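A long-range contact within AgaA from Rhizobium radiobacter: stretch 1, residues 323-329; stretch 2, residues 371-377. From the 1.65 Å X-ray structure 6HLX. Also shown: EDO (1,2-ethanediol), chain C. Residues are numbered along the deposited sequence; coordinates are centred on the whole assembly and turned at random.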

# COMPACT_ATOMS: atom_id res chain seq x y z
N GLU A 323 -22.22 20.34 -6.54
CA GLU A 323 -21.85 20.13 -5.13
C GLU A 323 -21.34 18.70 -4.99
O GLU A 323 -21.86 17.78 -5.62
CB GLU A 323 -23.04 20.36 -4.20
CG GLU A 323 -23.66 21.75 -4.32
CD GLU A 323 -24.83 22.06 -3.41
OE1 GLU A 323 -25.14 23.26 -3.24
OE2 GLU A 323 -25.45 21.11 -2.86
N VAL A 324 -20.31 18.49 -4.14
CA VAL A 324 -19.73 17.17 -3.95
C VAL A 324 -19.07 17.10 -2.58
O VAL A 324 -18.71 18.13 -2.02
CB VAL A 324 -18.71 16.85 -5.10
CG1 VAL A 324 -17.53 17.81 -5.09
CG2 VAL A 324 -18.25 15.40 -5.09
N ARG A 325 -18.87 15.89 -2.07
CA ARG A 325 -18.17 15.69 -0.81
C ARG A 325 -16.85 14.99 -1.08
O ARG A 325 -16.81 14.03 -1.84
CB ARG A 325 -19.01 14.85 0.15
CG ARG A 325 -20.38 15.47 0.49
CD ARG A 325 -20.95 14.88 1.77
NE ARG A 325 -20.23 15.35 2.96
CZ ARG A 325 -20.55 16.43 3.67
NH1 ARG A 325 -21.59 17.18 3.32
NH2 ARG A 325 -19.83 16.77 4.73
N LEU A 326 -15.77 15.47 -0.44
CA LEU A 326 -14.43 14.86 -0.55
C LEU A 326 -14.08 14.17 0.76
O LEU A 326 -14.03 14.81 1.81
CB LEU A 326 -13.38 15.93 -0.87
CG LEU A 326 -11.88 15.52 -0.92
CD1 LEU A 326 -11.62 14.46 -2.00
CD2 LEU A 326 -11.02 16.74 -1.19
N LEU A 327 -13.78 12.87 0.66
CA LEU A 327 -13.37 12.09 1.82
C LEU A 327 -11.86 12.13 1.98
O LEU A 327 -11.12 11.79 1.05
CB LEU A 327 -13.84 10.62 1.69
CG LEU A 327 -13.37 9.64 2.77
CD1 LEU A 327 -13.91 10.02 4.17
CD2 LEU A 327 -13.71 8.20 2.39
N ALA A 328 -11.40 12.47 3.18
CA ALA A 328 -9.98 12.38 3.49
C ALA A 328 -9.90 12.01 4.98
O ALA A 328 -10.73 11.20 5.43
CB ALA A 328 -9.26 13.70 3.18
N THR A 329 -8.93 12.53 5.73
CA THR A 329 -8.80 12.23 7.17
C THR A 329 -8.17 13.41 7.87
O THR A 329 -7.38 14.13 7.25
CB THR A 329 -7.97 10.93 7.39
OG1 THR A 329 -7.92 10.59 8.80
CG2 THR A 329 -6.52 11.04 6.83
C1 EDO C . -22.86 7.33 -5.41
O1 EDO C . -23.69 8.39 -5.83
C2 EDO C . -21.40 7.85 -5.29
O2 EDO C . -21.30 8.79 -4.24
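Stretch 2 371-377: DYDFTVM

Stretch 2 runs alongside stretch 1 in the same general direction. Residues 323-327 form a strand, and so do residues 374-377; Asp371 to Asp373 lead into the second strand as loop. The strand axes approach to 4.6 Å and cross at -31°. The CA atoms draw together along the pair, from 6.0 Å between Arg325 and Asp373 to 4.5 Å between Leu327 and Thr375, then part to 5.4 Å between Ala328 and Val376.

Glu323 points away and makes no contact. Val324 points toward stretch 2. Its CG2 lies 3.5 Å from Asp373 CB, and its CG1 lies 3.7 Å from Phe374 CE1.

At Arg325 a side chain stands in for a backbone partner: Arg325 N donates to Asp373 OD2 at 3.0 Å. A water bridges the same two residues. It donates to Arg325 O at 2.7 Å and accepts from Asp373 N at 2.8 Å. The other carboxylate oxygen, Asp373 OD1, accepts from EDO O2 at 2.7 Å. The Arg325 side chain ends away from stretch 2.

Leu326 packs on Phe374. Its CD1 sits over one ring face, 3.7 Å from the centroid of the Phe374 ring and nearly on the ring normal. The same methyl carbon, Leu326 CD1, reaches Val376 CG2 at 4.1 Å.

Leu327 holds the regular parallel pairing, opposite Thr375. Leu327 N donates to Phe374 O at 2.9 Å, almost in line. Leu327 O accepts from Val376 N at 3.0 Å and from Thr375 OG1 at 2.8 Å, so one carbonyl takes both a backbone and a side-chain bond. The side chains of Leu327 and Thr375 share a face of the sheet. Leu327 CD2 also meets Tyr372 CB at 4.0 Å.

Ala328 closes the contact, with its CB 3.8 Å from Val376 CG2. Thr329 is out of reach.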

# COMPACT_ATOMS: atom_id res chain seq x y z
N ASP A 371 -18.07 4.13 -0.08
CA ASP A 371 -18.99 5.08 0.55
C ASP A 371 -18.43 6.51 0.49
O ASP A 371 -18.15 7.12 1.53
CB ASP A 371 -19.33 4.64 1.98
CG ASP A 371 -20.41 5.47 2.64
OD1 ASP A 371 -21.11 6.23 1.92
OD2 ASP A 371 -20.54 5.38 3.88
N TYR A 372 -18.29 7.04 -0.72
CA TYR A 372 -17.75 8.38 -0.95
C TYR A 372 -18.04 8.80 -2.39
O TYR A 372 -18.35 7.94 -3.21
CB TYR A 372 -16.23 8.39 -0.67
CG TYR A 372 -15.36 7.52 -1.56
CD1 TYR A 372 -14.87 7.99 -2.78
CD2 TYR A 372 -14.93 6.26 -1.14
CE1 TYR A 372 -14.00 7.23 -3.56
CE2 TYR A 372 -14.09 5.47 -1.93
CZ TYR A 372 -13.61 5.97 -3.14
OH TYR A 372 -12.72 5.25 -3.90
N ASP A 373 -17.88 10.12 -2.69
CA ASP A 373 -18.02 10.70 -4.05
C ASP A 373 -16.60 10.67 -4.67
O ASP A 373 -16.40 10.15 -5.76
CB ASP A 373 -18.54 12.14 -3.96
CG ASP A 373 -19.94 12.29 -3.37
OD1 ASP A 373 -20.70 11.30 -3.38
OD2 ASP A 373 -20.26 13.39 -2.87
N PHE A 374 -15.62 11.21 -3.93
CA PHE A 374 -14.19 11.11 -4.28
C PHE A 374 -13.36 11.18 -3.04
O PHE A 374 -13.86 11.58 -1.98
CB PHE A 374 -13.73 12.09 -5.38
CG PHE A 374 -13.65 13.58 -5.15
CD1 PHE A 374 -14.61 14.24 -4.37
CD2 PHE A 374 -12.72 14.36 -5.84
CE1 PHE A 374 -14.60 15.63 -4.25
CE2 PHE A 374 -12.71 15.75 -5.73
CZ PHE A 374 -13.66 16.38 -4.93
N THR A 375 -12.12 10.66 -3.11
CA THR A 375 -11.26 10.60 -1.91
C THR A 375 -9.84 10.96 -2.23
O THR A 375 -9.38 10.70 -3.35
CB THR A 375 -11.36 9.21 -1.21
OG1 THR A 375 -10.62 9.22 0.03
CG2 THR A 375 -10.81 8.04 -2.08
N VAL A 376 -9.18 11.63 -1.27
CA VAL A 376 -7.75 11.93 -1.38
C VAL A 376 -7.03 10.56 -1.39
O VAL A 376 -7.27 9.70 -0.54
CB VAL A 376 -7.26 12.82 -0.22
CG1 VAL A 376 -5.74 12.91 -0.18
CG2 VAL A 376 -7.88 14.22 -0.34
N MET A 377 -6.13 10.39 -2.36
CA MET A 377 -5.38 9.14 -2.54
C MET A 377 -3.93 9.44 -2.18
O MET A 377 -3.32 10.29 -2.82
CB MET A 377 -5.48 8.70 -4.04
CG MET A 377 -4.54 7.56 -4.43
SD MET A 377 -4.75 7.03 -6.15
CE MET A 377 -4.18 8.53 -7.08
O HOH W 1 -16.99 11.69 -0.53